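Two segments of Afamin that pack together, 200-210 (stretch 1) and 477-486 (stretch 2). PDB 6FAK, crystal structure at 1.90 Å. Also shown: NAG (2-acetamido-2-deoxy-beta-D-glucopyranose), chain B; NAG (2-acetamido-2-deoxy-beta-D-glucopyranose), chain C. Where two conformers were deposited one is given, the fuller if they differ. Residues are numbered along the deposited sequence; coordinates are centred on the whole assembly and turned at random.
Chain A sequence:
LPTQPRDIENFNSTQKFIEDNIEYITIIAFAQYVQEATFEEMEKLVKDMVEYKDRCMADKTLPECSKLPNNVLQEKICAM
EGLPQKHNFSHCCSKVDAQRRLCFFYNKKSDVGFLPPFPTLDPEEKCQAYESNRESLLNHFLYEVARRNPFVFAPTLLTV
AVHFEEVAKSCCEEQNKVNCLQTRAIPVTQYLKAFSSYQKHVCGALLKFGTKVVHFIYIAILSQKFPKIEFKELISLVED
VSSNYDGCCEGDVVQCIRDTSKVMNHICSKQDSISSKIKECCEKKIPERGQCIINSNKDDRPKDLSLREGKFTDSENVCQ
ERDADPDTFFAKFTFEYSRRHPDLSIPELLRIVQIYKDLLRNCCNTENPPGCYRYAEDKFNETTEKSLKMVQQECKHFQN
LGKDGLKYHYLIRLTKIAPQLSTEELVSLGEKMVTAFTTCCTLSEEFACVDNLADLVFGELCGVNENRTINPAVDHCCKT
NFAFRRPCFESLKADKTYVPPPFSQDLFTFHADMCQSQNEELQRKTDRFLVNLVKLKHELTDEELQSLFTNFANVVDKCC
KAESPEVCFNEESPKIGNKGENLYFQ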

# COMPACT_ATOMS: atom_id res chain seq x y z
N LYS A 200 -1.39 -1.56 -3.33
CA LYS A 200 -1.31 -2.96 -2.92
C LYS A 200 -2.58 -3.40 -2.18
O LYS A 200 -3.02 -4.50 -2.35
CB LYS A 200 -0.11 -3.24 -2.00
CG LYS A 200 1.21 -3.09 -2.74
CD LYS A 200 2.38 -3.06 -1.78
CE LYS A 200 2.64 -4.44 -1.24
NZ LYS A 200 4.01 -4.53 -0.66
N HIS A 201 -3.12 -2.52 -1.34
CA HIS A 201 -4.34 -2.78 -0.63
C HIS A 201 -5.53 -3.00 -1.61
O HIS A 201 -6.24 -3.96 -1.50
CB HIS A 201 -4.61 -1.61 0.31
CG HIS A 201 -5.73 -1.83 1.26
ND1 HIS A 201 -5.67 -2.78 2.27
CD2 HIS A 201 -6.93 -1.22 1.39
CE1 HIS A 201 -6.78 -2.72 2.99
NE2 HIS A 201 -7.56 -1.80 2.47
N VAL A 202 -5.74 -2.08 -2.53
CA VAL A 202 -6.83 -2.21 -3.47
C VAL A 202 -6.62 -3.42 -4.41
O VAL A 202 -7.56 -4.21 -4.66
CB VAL A 202 -7.02 -0.92 -4.26
CG1 VAL A 202 -8.08 -1.09 -5.35
CG2 VAL A 202 -7.43 0.20 -3.34
N CYS A 203 -5.42 -3.58 -4.95
CA CYS A 203 -5.15 -4.72 -5.84
C CYS A 203 -5.32 -6.08 -5.15
O CYS A 203 -5.88 -6.99 -5.74
CB CYS A 203 -3.78 -4.65 -6.52
SG CYS A 203 -3.61 -3.15 -7.54
N GLY A 204 -4.83 -6.18 -3.91
CA GLY A 204 -4.99 -7.39 -3.10
C GLY A 204 -6.45 -7.71 -2.91
O GLY A 204 -6.86 -8.84 -3.05
N ALA A 205 -7.24 -6.71 -2.62
CA ALA A 205 -8.68 -6.88 -2.42
C ALA A 205 -9.41 -7.31 -3.68
O ALA A 205 -10.33 -8.17 -3.66
CB ALA A 205 -9.28 -5.63 -1.88
N LEU A 206 -8.98 -6.74 -4.80
CA LEU A 206 -9.53 -7.10 -6.07
C LEU A 206 -9.32 -8.59 -6.38
O LEU A 206 -10.23 -9.23 -6.79
CB LEU A 206 -8.91 -6.23 -7.17
CG LEU A 206 -9.51 -6.16 -8.54
CD1 LEU A 206 -10.99 -5.76 -8.46
CD2 LEU A 206 -8.72 -5.15 -9.36
N LEU A 207 -8.12 -9.09 -6.15
CA LEU A 207 -7.78 -10.48 -6.41
C LEU A 207 -8.52 -11.47 -5.47
O LEU A 207 -8.92 -12.50 -5.93
CB LEU A 207 -6.28 -10.68 -6.36
CG LEU A 207 -5.53 -10.38 -7.68
CD1 LEU A 207 -5.88 -11.39 -8.80
CD2 LEU A 207 -5.70 -8.94 -8.20
N LYS A 208 -8.67 -11.14 -4.21
CA LYS A 208 -9.32 -12.01 -3.26
C LYS A 208 -10.83 -12.08 -3.43
O LYS A 208 -11.43 -13.16 -3.27
CB LYS A 208 -8.95 -11.62 -1.83
CG LYS A 208 -7.47 -11.85 -1.59
CD LYS A 208 -7.07 -11.78 -0.13
CE LYS A 208 -5.59 -12.13 -0.01
NZ LYS A 208 -4.71 -11.11 -0.64
N PHE A 209 -11.44 -10.93 -3.75
CA PHE A 209 -12.88 -10.75 -3.70
C PHE A 209 -13.56 -10.31 -5.01
O PHE A 209 -14.77 -10.38 -5.09
CB PHE A 209 -13.21 -9.76 -2.59
CG PHE A 209 -12.66 -10.16 -1.26
CD1 PHE A 209 -13.22 -11.22 -0.56
CD2 PHE A 209 -11.58 -9.50 -0.70
CE1 PHE A 209 -12.71 -11.59 0.68
CE2 PHE A 209 -11.05 -9.89 0.53
CZ PHE A 209 -11.62 -10.93 1.22
N GLY A 210 -12.81 -9.90 -6.02
CA GLY A 210 -13.39 -9.53 -7.31
C GLY A 210 -13.87 -8.08 -7.35
O GLY A 210 -14.05 -7.44 -6.31
N CYS A 477 -8.48 -14.51 8.81
CA CYS A 477 -8.68 -13.08 8.79
C CYS A 477 -8.39 -12.44 7.43
O CYS A 477 -9.07 -11.46 7.06
CB CYS A 477 -7.92 -12.37 9.89
SG CYS A 477 -8.54 -12.76 11.54
N CYS A 478 -7.39 -12.94 6.72
CA CYS A 478 -7.08 -12.41 5.41
C CYS A 478 -8.15 -12.67 4.38
O CYS A 478 -8.32 -11.88 3.49
CB CYS A 478 -5.77 -12.94 4.87
SG CYS A 478 -4.37 -12.15 5.67
N LYS A 479 -8.84 -13.80 4.46
CA LYS A 479 -9.66 -14.22 3.33
C LYS A 479 -11.17 -14.02 3.55
O LYS A 479 -11.91 -14.11 2.60
CB LYS A 479 -9.30 -15.66 2.91
CG LYS A 479 -9.99 -16.78 3.66
CD LYS A 479 -9.89 -18.13 2.94
CE LYS A 479 -8.53 -18.79 3.05
NZ LYS A 479 -8.33 -19.46 4.38
N THR A 480 -11.59 -13.74 4.78
CA THR A 480 -12.99 -13.63 5.13
C THR A 480 -13.22 -12.23 5.69
O THR A 480 -12.89 -11.92 6.86
CB THR A 480 -13.42 -14.72 6.16
OG1 THR A 480 -12.61 -15.89 6.02
CG2 THR A 480 -14.92 -15.07 5.99
N ASN A 481 -13.69 -11.39 4.77
CA ASN A 481 -14.46 -10.17 5.02
C ASN A 481 -13.50 -8.98 5.01
O ASN A 481 -12.74 -8.77 5.95
CB ASN A 481 -15.31 -10.22 6.30
CG ASN A 481 -16.57 -9.36 6.22
OD1 ASN A 481 -16.62 -8.33 5.52
ND2 ASN A 481 -17.62 -9.79 6.93
N PHE A 482 -13.49 -8.27 3.89
CA PHE A 482 -12.64 -7.15 3.72
C PHE A 482 -12.84 -6.05 4.76
O PHE A 482 -11.91 -5.60 5.41
CB PHE A 482 -12.86 -6.64 2.29
CG PHE A 482 -12.03 -5.50 1.93
CD1 PHE A 482 -10.67 -5.67 1.72
CD2 PHE A 482 -12.58 -4.24 1.87
CE1 PHE A 482 -9.86 -4.58 1.41
CE2 PHE A 482 -11.79 -3.15 1.57
CZ PHE A 482 -10.42 -3.32 1.34
N ALA A 483 -14.09 -5.62 4.92
CA ALA A 483 -14.40 -4.54 5.83
C ALA A 483 -14.11 -4.84 7.31
O ALA A 483 -13.76 -3.98 8.05
CB ALA A 483 -15.87 -4.12 5.66
N PHE A 484 -14.27 -6.09 7.71
CA PHE A 484 -14.06 -6.56 9.09
C PHE A 484 -12.69 -7.23 9.32
O PHE A 484 -12.46 -7.82 10.37
CB PHE A 484 -15.18 -7.53 9.49
CG PHE A 484 -16.51 -6.83 9.68
CD1 PHE A 484 -17.37 -6.67 8.63
CD2 PHE A 484 -16.82 -6.24 10.90
CE1 PHE A 484 -18.58 -5.99 8.79
CE2 PHE A 484 -18.02 -5.54 11.05
CZ PHE A 484 -18.90 -5.43 9.99
N ARG A 485 -11.79 -7.07 8.37
CA ARG A 485 -10.44 -7.62 8.50
C ARG A 485 -9.64 -7.07 9.73
O ARG A 485 -9.02 -7.84 10.45
CB ARG A 485 -9.69 -7.40 7.18
CG ARG A 485 -8.28 -7.94 7.19
CD ARG A 485 -7.90 -8.38 5.78
NE ARG A 485 -7.81 -7.24 4.89
CZ ARG A 485 -7.53 -7.29 3.58
NH1 ARG A 485 -7.38 -8.47 2.95
NH2 ARG A 485 -7.42 -6.17 2.92
N ARG A 486 -9.64 -5.75 9.94
CA ARG A 486 -8.92 -5.18 11.08
C ARG A 486 -9.52 -5.67 12.43
O ARG A 486 -8.79 -6.20 13.26
CB ARG A 486 -8.79 -3.65 10.98
CG ARG A 486 -7.72 -3.03 11.91
CD ARG A 486 -7.78 -1.50 11.89
NE ARG A 486 -7.09 -0.94 13.05
CZ ARG A 486 -7.39 0.16 13.73
NH1 ARG A 486 -8.39 0.95 13.36
NH2 ARG A 486 -6.64 0.52 14.76
C1 NAG B . -10.94 -17.07 -7.52
C2 NAG B . -12.01 -16.24 -8.23
C3 NAG B . -13.01 -17.10 -8.99
C4 NAG B . -12.32 -18.17 -9.81
C5 NAG B . -11.36 -18.95 -8.92
C6 NAG B . -10.67 -20.09 -9.67
C7 NAG B . -12.53 -14.12 -7.14
C8 NAG B . -13.36 -13.45 -6.08
N2 NAG B . -12.72 -15.43 -7.25
O3 NAG B . -13.79 -16.27 -9.86
O4 NAG B . -13.30 -19.05 -10.38
O5 NAG B . -10.38 -18.04 -8.41
O6 NAG B . -9.48 -19.60 -10.31
O7 NAG B . -11.75 -13.49 -7.84
C1 NAG C . -6.68 -16.44 -4.41
C2 NAG C . -6.60 -17.28 -5.68
C3 NAG C . -7.61 -16.78 -6.71
C4 NAG C . -9.00 -16.75 -6.09
C5 NAG C . -9.00 -15.99 -4.76
C6 NAG C . -10.36 -16.06 -4.08
C7 NAG C . -4.63 -18.31 -6.75
C8 NAG C . -5.39 -19.61 -6.76
N2 NAG C . -5.25 -17.24 -6.23
O3 NAG C . -7.60 -17.63 -7.86
O4 NAG C . -9.92 -16.16 -7.01
O5 NAG C . -8.00 -16.52 -3.87
O6 NAG C . -10.67 -17.42 -3.76
O7 NAG C . -3.50 -18.24 -7.19
O HOH W 1 -6.15 -5.80 0.62
O HOH W 2 -10.83 -14.64 -0.26

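Residues 200-209 of Afamin form the last turns of a helix that begins earlier in the chain, carried by i to i+4 hydrogen bonds such as Ala205 N to His201 O (3.1 Å) and Phe209 N to Ala205 O (3.0 Å). Gly210 N still bonds Leu206 O (2.8 Å), but the residue itself leaves the helix with phi 85° and psi 162°; a CB here would be jammed against the preceding carbonyl oxygen, so these angles call for glycine. The second stretch is less regular: a helix ends at Lys479, Thr480 leaves the helix in an extended conformation and Asn481 follows with positive phi (96°), and a type I turn from Phe482 to Arg485, closed by a weak Arg485 N to Phe482 O hydrogen bond (3.3 Å), leads into the next helix. The backbones approach most closely at Lys208 and Lys479 (CA to CA 7.0 Å) and at Ala205 and Phe482 (CA to CA 7.3 Å).

No direct hydrogen bond crosses the contact, which buries 379 Å² in all; packing and two bridging waters hold it. Phe209 and Phe482 contribute the largest areas. Phe482, with chi1 t, points its CB toward the helix and lays its ring along one side of it: CE1 lies 3.5 Å from Ala205 CB, and CZ 3.4 Å from His201 NE2. The small methyl of Ala205 suits this close approach of ring and helix. The His201 and Phe482 rings meet obliquely, their planes at 41° and centroids 5.3 Å apart, while His201 NE2 has its hydrogen bond elsewhere in the structure.

Phe209, with chi1 m, reaches the end of the other helix. Its CE1 is 3.3 Å from Lys479 O, which lies at the ring edge, where the slightly positive ring hydrogens can face a carbonyl oxygen; its CE2 is 4.1 Å from Phe482 CB, an apolar contact. Beside it the aliphatic part of Lys208 packs with CD 3.8 Å from Cys478 O, and its NZ is hydrogen-bonded elsewhere. The end of the Lys479 side chain leads away, and it is the backbone oxygen that meets the Phe209 ring.

Arg485 also points its CB toward the helix, and its long side chain brings NH2 to 3.5 Å from His201 CE1, which lies at the guanidinium edge. Water 1 accepts from Arg485 NH2 (2.7 Å) and donates to His201 O (2.8 Å), linking the charged group to the helix backbone. Water 2 donates to Lys479 O (3.1 Å) and, weakly, to Lys208 O (3.4 Å), joining the two stretches through their backbone carbonyls.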